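Local coordinates for protein SusD homolog (Bacteroides thetaiotaomicron VPI-5482, PDB 3IV0) that probably binds glycans at the bacterial cell surface, as a SusD-family outer-membrane protein thought to serve nutrient uptake, at residues V364-G369 with I424-Y429; T383-A388 with N405-E410; N393-R398 with F416-R421. All coordinates share one frame; numbering follows the deposited sequence.

Overall arrangement
Three contacts within the SusD-family region illustrate how polar chemistry follows depth in a fold rich in helix. Contact 1 is buried, its centre about 6 Å from that of the chain, and joins the end of strand 362-366 to the loop between helices 408-422 and 429-436 by a two-pronged salt bridge, a histidine bond and a water. Contacts 2 and 3 both tie helix 385-398 to helix 408-422, with centres about 14 Å apart. Contact 3, also buried, gathers two arginines on one glutamate oxygen; contact 2, at the surface near the helix starts, has one carboxylate-to-amide bond. Contacts 1 and 3 touch, Tyr367 OH lying 2.9 Å from Arg394 NH2, a probable hydrogen bond.

Contact 1 (V364-G369 with I424-Y429); sequences VFRYAG and IGEGHY
Arg366 meets Glu426 where a strand with a classic beta bulge gives way to a helix: Val364 and Phe365 both face Phe266 of the partner strand, and Arg366 holds the N-cap position of helix 367-381. From CB the arginine chain runs extended, and a chi1 of 64°, which sets CG between the backbone N and carbonyl carbon, starts it on its way to the 424-429 loop. CG lies 4.0 Å from Glu426 OE1, and CD is closer to the same oxygen. Beyond them NE donates to Glu426 OE1 at 2.8 Å and NH2 to Glu426 OE2 at 2.7 Å, each to a syn lone pair. This side-on grip is almost straight, and with guanidinium and carboxylate planes only 18° apart it fixes the rotation of both groups. NH1 turns to Glu263 and Glu422, while Lys343 supplies a second cation to Glu426, so the buried charges are shared. In a second link, His428 NE2 donates to Val364 O over 2.9 Å, a bent bond (133° at the hydrogen) arriving nearly along the C=O axis. A water gives one hydrogen to Val364 O and the other to Glu426 O, both at 2.9 Å.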
loop_
_atom_site.group_PDB
_atom_site.type_symbol
_atom_site.label_atom_id
_atom_site.label_comp_id
_atom_site.label_asym_id
_atom_site.label_seq_id
_atom_site.Cartn_x
_atom_site.Cartn_y
_atom_site.Cartn_z
ATOM N N VAL A 364 5.362 -1.439 -0.935
ATOM C CA VAL A 364 4.003 -1.107 -1.300
ATOM C C VAL A 364 3.330 -2.303 -1.958
ATOM O O VAL A 364 2.203 -2.686 -1.566
ATOM C CB VAL A 364 3.974 0.122 -2.232
ATOM C CG1 VAL A 364 2.534 0.400 -2.730
ATOM C CG2 VAL A 364 4.512 1.349 -1.508
ATOM N N PHE A 365 3.970 -2.892 -2.940
ATOM C CA PHE A 365 3.475 -4.070 -3.630
ATOM C C PHE A 365 4.604 -5.062 -3.660
ATOM O O PHE A 365 5.747 -4.719 -4.006
ATOM C CB PHE A 365 3.071 -3.753 -5.067
ATOM C CG PHE A 365 1.987 -2.706 -5.209
ATOM C CD1 PHE A 365 0.796 -2.761 -4.477
ATOM C CD2 PHE A 365 2.141 -1.678 -6.160
ATOM C CE1 PHE A 365 -0.176 -1.820 -4.644
ATOM C CE2 PHE A 365 1.129 -0.725 -6.322
ATOM C CZ PHE A 365 -0.005 -0.795 -5.541
ATOM N N ARG A 366 4.324 -6.321 -3.350
ATOM C CA ARG A 366 5.341 -7.347 -3.555
ATOM C C ARG A 366 4.756 -8.626 -4.138
ATOM O O ARG A 366 3.524 -8.785 -4.250
ATOM C CB ARG A 366 6.155 -7.634 -2.315
ATOM C CG ARG A 366 5.380 -8.208 -1.188
ATOM C CD ARG A 366 6.331 -8.531 -0.015
ATOM N NE ARG A 366 5.583 -8.813 1.206
ATOM C CZ ARG A 366 5.377 -10.033 1.706
ATOM N NH1 ARG A 366 5.811 -11.119 1.115
ATOM N NH2 ARG A 366 4.714 -10.150 2.836
ATOM N N TYR A 367 5.623 -9.523 -4.574
ATOM C CA TYR A 367 5.215 -10.635 -5.419
ATOM C C TYR A 367 4.243 -11.573 -4.715
ATOM O O TYR A 367 3.298 -12.033 -5.342
ATOM C CB TYR A 367 6.462 -11.328 -5.930
ATOM C CG TYR A 367 6.271 -12.392 -6.979
ATOM C CD1 TYR A 367 5.513 -12.189 -8.131
ATOM C CD2 TYR A 367 6.943 -13.594 -6.863
ATOM C CE1 TYR A 367 5.388 -13.201 -9.086
ATOM C CE2 TYR A 367 6.868 -14.578 -7.838
ATOM C CZ TYR A 367 6.065 -14.385 -8.907
ATOM O OH TYR A 367 5.983 -15.369 -9.868
ATOM N N ALA A 368 4.393 -11.832 -3.417
ATOM C CA ALA A 368 3.442 -12.707 -2.739
ATOM C C ALA A 368 2.057 -12.098 -2.776
ATOM O O ALA A 368 1.058 -12.810 -2.946
ATOM C CB ALA A 368 3.846 -12.964 -1.259
ATOM N N GLY A 369 1.975 -10.787 -2.550
ATOM C CA GLY A 369 0.688 -10.087 -2.634
ATOM C C GLY A 369 0.038 -10.235 -3.987
ATOM O O GLY A 369 -1.166 -10.522 -4.077
ATOM N N ILE A 424 0.518 -8.541 6.832
ATOM C CA ILE A 424 0.346 -7.769 8.039
ATOM C C ILE A 424 1.445 -6.733 8.178
ATOM O O ILE A 424 2.618 -7.030 8.041
ATOM C CB ILE A 424 0.255 -8.705 9.297
ATOM C CG1 ILE A 424 -0.119 -7.842 10.513
ATOM C CG2 ILE A 424 1.544 -9.531 9.523
ATOM C CD1 ILE A 424 -0.554 -8.682 11.743
ATOM N N GLY A 425 1.040 -5.501 8.456
ATOM C CA GLY A 425 1.992 -4.411 8.642
ATOM C C GLY A 425 2.454 -3.722 7.370
ATOM O O GLY A 425 3.282 -2.825 7.458
ATOM N N GLU A 426 1.921 -4.111 6.200
ATOM C CA GLU A 426 2.342 -3.543 4.922
ATOM C C GLU A 426 1.316 -2.576 4.323
ATOM O O GLU A 426 1.478 -2.149 3.180
ATOM C CB GLU A 426 2.701 -4.653 3.925
ATOM C CG GLU A 426 3.902 -5.490 4.409
ATOM C CD GLU A 426 4.163 -6.692 3.557
ATOM O OE1 GLU A 426 4.430 -6.541 2.345
ATOM O OE2 GLU A 426 4.131 -7.825 4.074
ATOM N N GLY A 427 0.270 -2.239 5.043
ATOM C CA GLY A 427 -0.655 -1.201 4.608
ATOM C C GLY A 427 -1.789 -1.663 3.730
ATOM O O GLY A 427 -2.398 -0.821 3.058
ATOM N N HIS A 428 -2.096 -2.949 3.739
ATOM C CA HIS A 428 -3.158 -3.524 2.944
ATOM C C HIS A 428 -4.426 -3.866 3.709
ATOM O O HIS A 428 -5.464 -3.959 3.099
ATOM C CB HIS A 428 -2.666 -4.769 2.213
ATOM C CG HIS A 428 -1.657 -4.477 1.162
ATOM N ND1 HIS A 428 -2.023 -3.947 -0.059
ATOM C CD2 HIS A 428 -0.309 -4.560 1.174
ATOM C CE1 HIS A 428 -0.917 -3.757 -0.772
ATOM N NE2 HIS A 428 0.126 -4.129 -0.058
ATOM N N TYR A 429 -4.343 -4.124 5.001
ATOM C CA TYR A 429 -5.445 -4.641 5.776
ATOM C C TYR A 429 -6.742 -3.891 5.562
ATOM O O TYR A 429 -7.759 -4.469 5.145
ATOM C CB TYR A 429 -5.052 -4.629 7.249
ATOM C CG TYR A 429 -6.212 -4.866 8.189
ATOM C CD1 TYR A 429 -6.762 -6.138 8.351
ATOM C CD2 TYR A 429 -6.718 -3.819 8.937
ATOM C CE1 TYR A 429 -7.855 -6.323 9.248
ATOM C CE2 TYR A 429 -7.799 -3.985 9.804
ATOM C CZ TYR A 429 -8.321 -5.230 9.983
ATOM O OH TYR A 429 -9.400 -5.322 10.876
HETATM O O HOH W 1 1.031 -1.058 0.496
#

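Contact 2 (T383-A388 with N405-E410); sequences TNDTKA and NTSGSE
Thr406 and Ser407 lead segment 405-410 past Asp385, the first residue of helix 385-398, on the way into helix 408-422; two neighbouring helices are thus joined near their N-terminal ends. At Thr406 the backbone does the touching: its carbonyl O stands 4.4 Å from Asp385 CB, a loose approach. The CB of Thr406 points away from segment 383-388, and Thr406 OG1 donates to Glu410 OE1 at 2.6 Å, binding the entry of its own helix to the first turn. Ser407 follows, with its CA 5.7 Å from that of Asp385, the closest CA-CA approach of the two segments. Here the methylene makes the contact, for Ser407 CB comes within 3.2 Å of Asp385 OD2. Gly408 is next and supplies the hydrogen bond across the contact: its N donates to Asp385 OD2 at 3.1 Å, with 160° at the hydrogen. The donor reaches the oxygen from above the carboxylate plane, 47° out of it. Asp385 gets there with CG beside its backbone N and opposite the carbonyl carbon (chi1 -81°). Gly408 has a positive phi, which favours glycine. In segment 383-388 Asn384 caps helix 385-398, its OD1 accepting from Lys387 N at 3.1 Å and also from Thr386 OG1. Leu411 packs against Asp385, Ala388 and Thr406. A carboxylate at one helix start thus takes an amide hydrogen at another, and its negative charge would probably be favoured by the partial positive charge of both helix ends.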
loop_
_atom_site.group_PDB
_atom_site.type_symbol
_atom_site.label_atom_id
_atom_site.label_comp_id
_atom_site.label_asym_id
_atom_site.label_seq_id
_atom_site.Cartn_x
_atom_site.Cartn_y
_atom_site.Cartn_z
ATOM N N THR A 383 -13.603 -20.149 -12.463
ATOM C CA THR A 383 -13.251 -20.784 -13.712
ATOM C C THR A 383 -12.055 -21.727 -13.593
ATOM O O THR A 383 -11.826 -22.530 -14.476
ATOM C CB THR A 383 -12.932 -19.719 -14.772
ATOM O OG1 THR A 383 -11.983 -18.798 -14.241
ATOM C CG2 THR A 383 -14.176 -18.952 -15.164
ATOM N N ASN A 384 -11.275 -21.634 -12.515
ATOM C CA ASN A 384 -10.085 -22.457 -12.410
ATOM C C ASN A 384 -9.581 -22.474 -10.978
ATOM O O ASN A 384 -8.536 -21.892 -10.653
ATOM C CB ASN A 384 -9.003 -21.903 -13.346
ATOM C CG ASN A 384 -7.856 -22.852 -13.575
ATOM O OD1 ASN A 384 -7.706 -23.852 -12.884
ATOM N ND2 ASN A 384 -6.985 -22.494 -14.534
ATOM N N ASP A 385 -10.315 -23.184 -10.130
ATOM C CA ASP A 385 -10.021 -23.210 -8.692
ATOM C C ASP A 385 -8.739 -23.944 -8.451
ATOM O O ASP A 385 -8.005 -23.646 -7.506
ATOM C CB ASP A 385 -11.148 -23.856 -7.859
ATOM C CG ASP A 385 -12.323 -22.907 -7.567
ATOM O OD1 ASP A 385 -12.253 -21.691 -7.861
ATOM O OD2 ASP A 385 -13.368 -23.360 -7.044
ATOM N N THR A 386 -8.406 -24.897 -9.316
ATOM C CA THR A 386 -7.154 -25.602 -9.160
ATOM C C THR A 386 -5.947 -24.643 -9.309
ATOM O O THR A 386 -4.975 -24.702 -8.527
ATOM C CB THR A 386 -7.067 -26.835 -10.089
ATOM O OG1 THR A 386 -7.205 -26.421 -11.434
ATOM C CG2 THR A 386 -8.174 -27.826 -9.744
ATOM N N LYS A 387 -6.009 -23.752 -10.296
ATOM C CA LYS A 387 -4.927 -22.792 -10.476
ATOM C C LYS A 387 -4.919 -21.782 -9.339
ATOM O O LYS A 387 -3.855 -21.389 -8.862
ATOM C CB LYS A 387 -5.037 -22.058 -11.820
ATOM C CG LYS A 387 -3.933 -21.053 -12.067
ATOM C CD LYS A 387 -2.630 -21.728 -12.378
ATOM C CE LYS A 387 -1.672 -20.828 -13.152
ATOM N NZ LYS A 387 -0.419 -21.577 -13.485
ATOM N N ALA A 388 -6.090 -21.376 -8.900
ATOM C CA ALA A 388 -6.156 -20.505 -7.731
ATOM C C ALA A 388 -5.457 -21.120 -6.513
ATOM O O ALA A 388 -4.696 -20.457 -5.824
ATOM C CB ALA A 388 -7.588 -20.133 -7.411
ATOM N N ASN A 405 -6.413 -27.214 -0.437
ATOM C CA ASN A 405 -7.036 -27.919 -1.530
ATOM C C ASN A 405 -8.530 -27.805 -1.345
ATOM O O ASN A 405 -9.167 -28.611 -0.660
ATOM C CB ASN A 405 -6.617 -29.382 -1.545
ATOM C CG ASN A 405 -7.134 -30.093 -2.783
ATOM O OD1 ASN A 405 -7.534 -29.451 -3.741
ATOM N ND2 ASN A 405 -7.114 -31.431 -2.764
ATOM N N THR A 406 -9.093 -26.766 -1.921
ATOM C CA THR A 406 -10.485 -26.475 -1.749
ATOM C C THR A 406 -10.977 -25.607 -2.881
ATOM O O THR A 406 -10.297 -25.439 -3.879
ATOM C CB THR A 406 -10.780 -25.910 -0.334
ATOM O OG1 THR A 406 -12.199 -25.957 -0.119
ATOM C CG2 THR A 406 -10.198 -24.519 -0.137
ATOM N N SER A 407 -12.190 -25.115 -2.768
ATOM C CA SER A 407 -12.858 -24.486 -3.859
ATOM C C SER A 407 -13.908 -23.512 -3.319
ATOM O O SER A 407 -14.174 -23.463 -2.118
ATOM C CB SER A 407 -13.523 -25.598 -4.697
ATOM O OG SER A 407 -14.575 -26.251 -3.956
ATOM N N GLY A 408 -14.502 -22.767 -4.216
ATOM C CA GLY A 408 -15.685 -21.998 -3.872
ATOM C C GLY A 408 -15.469 -21.059 -2.709
ATOM O O GLY A 408 -14.403 -20.430 -2.580
ATOM N N SER A 409 -16.480 -20.924 -1.879
ATOM C CA SER A 409 -16.410 -19.968 -0.790
ATOM C C SER A 409 -15.267 -20.257 0.156
ATOM O O SER A 409 -14.622 -19.315 0.647
ATOM C CB SER A 409 -17.741 -19.930 -0.056
ATOM O OG SER A 409 -18.710 -19.435 -0.954
ATOM N N GLU A 410 -14.972 -21.519 0.433
ATOM C CA GLU A 410 -13.881 -21.839 1.324
ATOM C C GLU A 410 -12.548 -21.345 0.753
ATOM O O GLU A 410 -11.688 -20.858 1.494
ATOM C CB GLU A 410 -13.823 -23.347 1.587
ATOM C CG GLU A 410 -12.885 -23.733 2.681
ATOM C CD GLU A 410 -13.012 -25.181 3.133
ATOM O OE1 GLU A 410 -13.277 -26.078 2.298
ATOM O OE2 GLU A 410 -12.828 -25.424 4.349
#

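Contact 3 (N393-R398 with F416-R421); sequences NRVRNR and FWERCR
Glu418 receives Arg396 and Val395 from the adjoining helix, at a packing of helices 385-398 and 408-422 whose local axes approach to 11.1 Å at a crossing angle of 42°. A salt-bridge network of Arg396, Glu418 and Arg421 comes first. Arg396 NH1 donates to Glu418 OE1 at 2.9 Å, with the oxygen lying at the edge of the guanidinium, close to its plane, and met on its syn side but tilted out of the carboxylate plane. Arg421, one turn on in the same helix as Glu418, grips that oxygen side-on, Arg421 NE and Arg421 NH2 each lying 2.9 Å from Glu418 OE1. Bends at chi2 and chi3 fold Arg396 back so that NH1 arrives beside this pair, and Arg396 NE bonds to Ser402 O. The other carboxylate oxygen, OE2, is paired with Arg319. Van der Waals contact of carbons with the carboxylate comes next: Arg396 CD rests 3.3 Å from Glu418 OE1, and Val395 CG1 lies 3.7 Å from Glu418 OE2. Last, the two arginines stand close, Arg396 NH1 being 3.5 Å from Arg421 NH2, with guanidinium planes 75° apart. Three N-H groups thus converge on a single buried oxygen, whose negative charge probably offsets the proximity of the two cations and would favour an ionised Glu418.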
loop_
_atom_site.group_PDB
_atom_site.type_symbol
_atom_site.label_atom_id
_atom_site.label_comp_id
_atom_site.label_asym_id
_atom_site.label_seq_id
_atom_site.Cartn_x
_atom_site.Cartn_y
_atom_site.Cartn_z
ATOM N N ASN A 393 -0.908 -21.718 -2.867
ATOM C CA ASN A 393 0.044 -22.633 -2.235
ATOM C C ASN A 393 1.496 -22.264 -2.414
ATOM O O ASN A 393 2.342 -22.681 -1.637
ATOM C CB ASN A 393 -0.257 -24.062 -2.674
ATOM C CG ASN A 393 -1.477 -24.608 -1.994
ATOM O OD1 ASN A 393 -1.773 -24.243 -0.863
ATOM N ND2 ASN A 393 -2.210 -25.517 -2.666
ATOM N N ARG A 394 1.808 -21.444 -3.398
ATOM C CA ARG A 394 3.168 -20.921 -3.456
ATOM C C ARG A 394 3.491 -20.082 -2.233
ATOM O O ARG A 394 4.587 -20.169 -1.684
ATOM C CB ARG A 394 3.381 -20.140 -4.735
ATOM C CG ARG A 394 3.466 -21.076 -5.955
ATOM C CD ARG A 394 3.479 -20.352 -7.235
ATOM N NE ARG A 394 4.663 -19.530 -7.381
ATOM C CZ ARG A 394 4.787 -18.633 -8.358
ATOM N NH1 ARG A 394 3.812 -18.505 -9.226
ATOM N NH2 ARG A 394 5.874 -17.898 -8.452
ATOM N N VAL A 395 2.509 -19.323 -1.776
ATOM C CA VAL A 395 2.669 -18.511 -0.582
ATOM C C VAL A 395 2.609 -19.377 0.686
ATOM O O VAL A 395 3.432 -19.205 1.583
ATOM C CB VAL A 395 1.638 -17.386 -0.557
ATOM C CG1 VAL A 395 1.747 -16.568 0.735
ATOM C CG2 VAL A 395 1.824 -16.483 -1.819
ATOM N N ARG A 396 1.666 -20.317 0.710
ATOM C CA ARG A 396 1.570 -21.233 1.853
ATOM C C ARG A 396 2.869 -22.016 2.009
ATOM O O ARG A 396 3.385 -22.164 3.109
ATOM C CB ARG A 396 0.432 -22.223 1.661
ATOM C CG ARG A 396 -0.960 -21.662 1.527
ATOM C CD ARG A 396 -1.506 -21.183 2.832
ATOM N NE ARG A 396 -1.771 -22.310 3.746
ATOM C CZ ARG A 396 -2.274 -22.159 4.959
ATOM N NH1 ARG A 396 -2.509 -20.963 5.476
ATOM N NH2 ARG A 396 -2.484 -23.227 5.718
ATOM N N ASN A 397 3.382 -22.553 0.906
ATOM C CA ASN A 397 4.592 -23.365 0.969
ATOM C C ASN A 397 5.794 -22.543 1.435
ATOM O O ASN A 397 6.613 -23.020 2.211
ATOM C CB ASN A 397 4.895 -24.052 -0.357
ATOM C CG ASN A 397 4.009 -25.273 -0.639
ATOM O OD1 ASN A 397 3.634 -25.522 -1.795
ATOM N ND2 ASN A 397 3.708 -26.048 0.383
ATOM N N ARG A 398 5.899 -21.287 1.003
ATOM C CA ARG A 398 7.011 -20.461 1.450
ATOM C C ARG A 398 6.956 -20.257 2.966
ATOM O O ARG A 398 8.002 -20.216 3.620
ATOM C CB ARG A 398 7.025 -19.112 0.687
ATOM C CG ARG A 398 8.250 -18.303 0.966
ATOM C CD ARG A 398 8.105 -17.296 2.063
ATOM N NE ARG A 398 7.160 -16.234 1.709
ATOM C CZ ARG A 398 7.432 -15.199 0.928
ATOM N NH1 ARG A 398 8.622 -15.040 0.389
ATOM N NH2 ARG A 398 6.488 -14.318 0.676
ATOM N N PHE A 416 -8.411 -14.617 1.212
ATOM C CA PHE A 416 -8.539 -13.401 2.027
ATOM C C PHE A 416 -7.702 -13.527 3.295
ATOM O O PHE A 416 -6.928 -12.639 3.616
ATOM C CB PHE A 416 -9.991 -13.142 2.404
ATOM C CG PHE A 416 -10.144 -12.125 3.470
ATOM C CD1 PHE A 416 -10.045 -10.781 3.178
ATOM C CD2 PHE A 416 -10.341 -12.501 4.782
ATOM C CE1 PHE A 416 -10.127 -9.839 4.200
ATOM C CE2 PHE A 416 -10.450 -11.562 5.788
ATOM C CZ PHE A 416 -10.340 -10.228 5.484
ATOM N N TRP A 417 -7.793 -14.639 4.005
ATOM C CA TRP A 417 -7.101 -14.758 5.280
ATOM C C TRP A 417 -5.617 -14.887 5.056
ATOM O O TRP A 417 -4.806 -14.413 5.877
ATOM C CB TRP A 417 -7.643 -15.937 6.101
ATOM C CG TRP A 417 -8.988 -15.665 6.691
ATOM C CD1 TRP A 417 -10.153 -16.246 6.353
ATOM C CD2 TRP A 417 -9.287 -14.728 7.734
ATOM N NE1 TRP A 417 -11.169 -15.735 7.107
ATOM C CE2 TRP A 417 -10.669 -14.799 7.964
ATOM C CE3 TRP A 417 -8.525 -13.840 8.480
ATOM C CZ2 TRP A 417 -11.304 -14.027 8.923
ATOM C CZ3 TRP A 417 -9.165 -13.075 9.433
ATOM C CH2 TRP A 417 -10.536 -13.172 9.638
ATOM N N GLU A 418 -5.229 -15.501 3.943
ATOM C CA GLU A 418 -3.824 -15.594 3.622
ATOM C C GLU A 418 -3.217 -14.206 3.390
ATOM O O GLU A 418 -2.076 -13.954 3.760
ATOM C CB GLU A 418 -3.530 -16.535 2.437
ATOM C CG GLU A 418 -2.071 -16.955 2.303
ATOM C CD GLU A 418 -1.570 -17.832 3.430
ATOM O OE1 GLU A 418 -2.396 -18.354 4.218
ATOM O OE2 GLU A 418 -0.341 -17.990 3.494
ATOM N N ARG A 419 -3.925 -13.335 2.683
ATOM C CA ARG A 419 -3.439 -11.961 2.521
ATOM C C ARG A 419 -3.325 -11.276 3.873
ATOM O O ARG A 419 -2.374 -10.522 4.112
ATOM C CB ARG A 419 -4.377 -11.131 1.614
ATOM C CG ARG A 419 -4.198 -11.432 0.113
ATOM C CD ARG A 419 -4.985 -10.501 -0.831
ATOM N NE ARG A 419 -4.679 -9.087 -0.631
ATOM C CZ ARG A 419 -3.661 -8.439 -1.182
ATOM N NH1 ARG A 419 -2.788 -9.070 -1.948
ATOM N NH2 ARG A 419 -3.465 -7.153 -0.947
ATOM N N CYS A 420 -4.239 -11.535 4.806
ATOM C CA CYS A 420 -4.134 -10.930 6.121
ATOM C C CYS A 420 -2.910 -11.423 6.872
ATOM O O CYS A 420 -2.246 -10.655 7.560
ATOM C CB CYS A 420 -5.396 -11.205 6.917
ATOM S SG CYS A 420 -6.891 -10.375 6.342
ATOM N N ARG A 421 -2.596 -12.708 6.760
ATOM C CA ARG A 421 -1.389 -13.243 7.404
ATOM C C ARG A 421 -0.131 -12.733 6.729
ATOM O O ARG A 421 0.809 -12.257 7.387
ATOM C CB ARG A 421 -1.356 -14.763 7.312
ATOM C CG ARG A 421 -2.303 -15.499 8.256
ATOM C CD ARG A 421 -2.154 -17.017 8.078
ATOM N NE ARG A 421 -2.889 -17.554 6.956
ATOM C CZ ARG A 421 -4.175 -17.851 6.973
ATOM N NH1 ARG A 421 -4.878 -17.697 8.080
ATOM N NH2 ARG A 421 -4.759 -18.318 5.892
#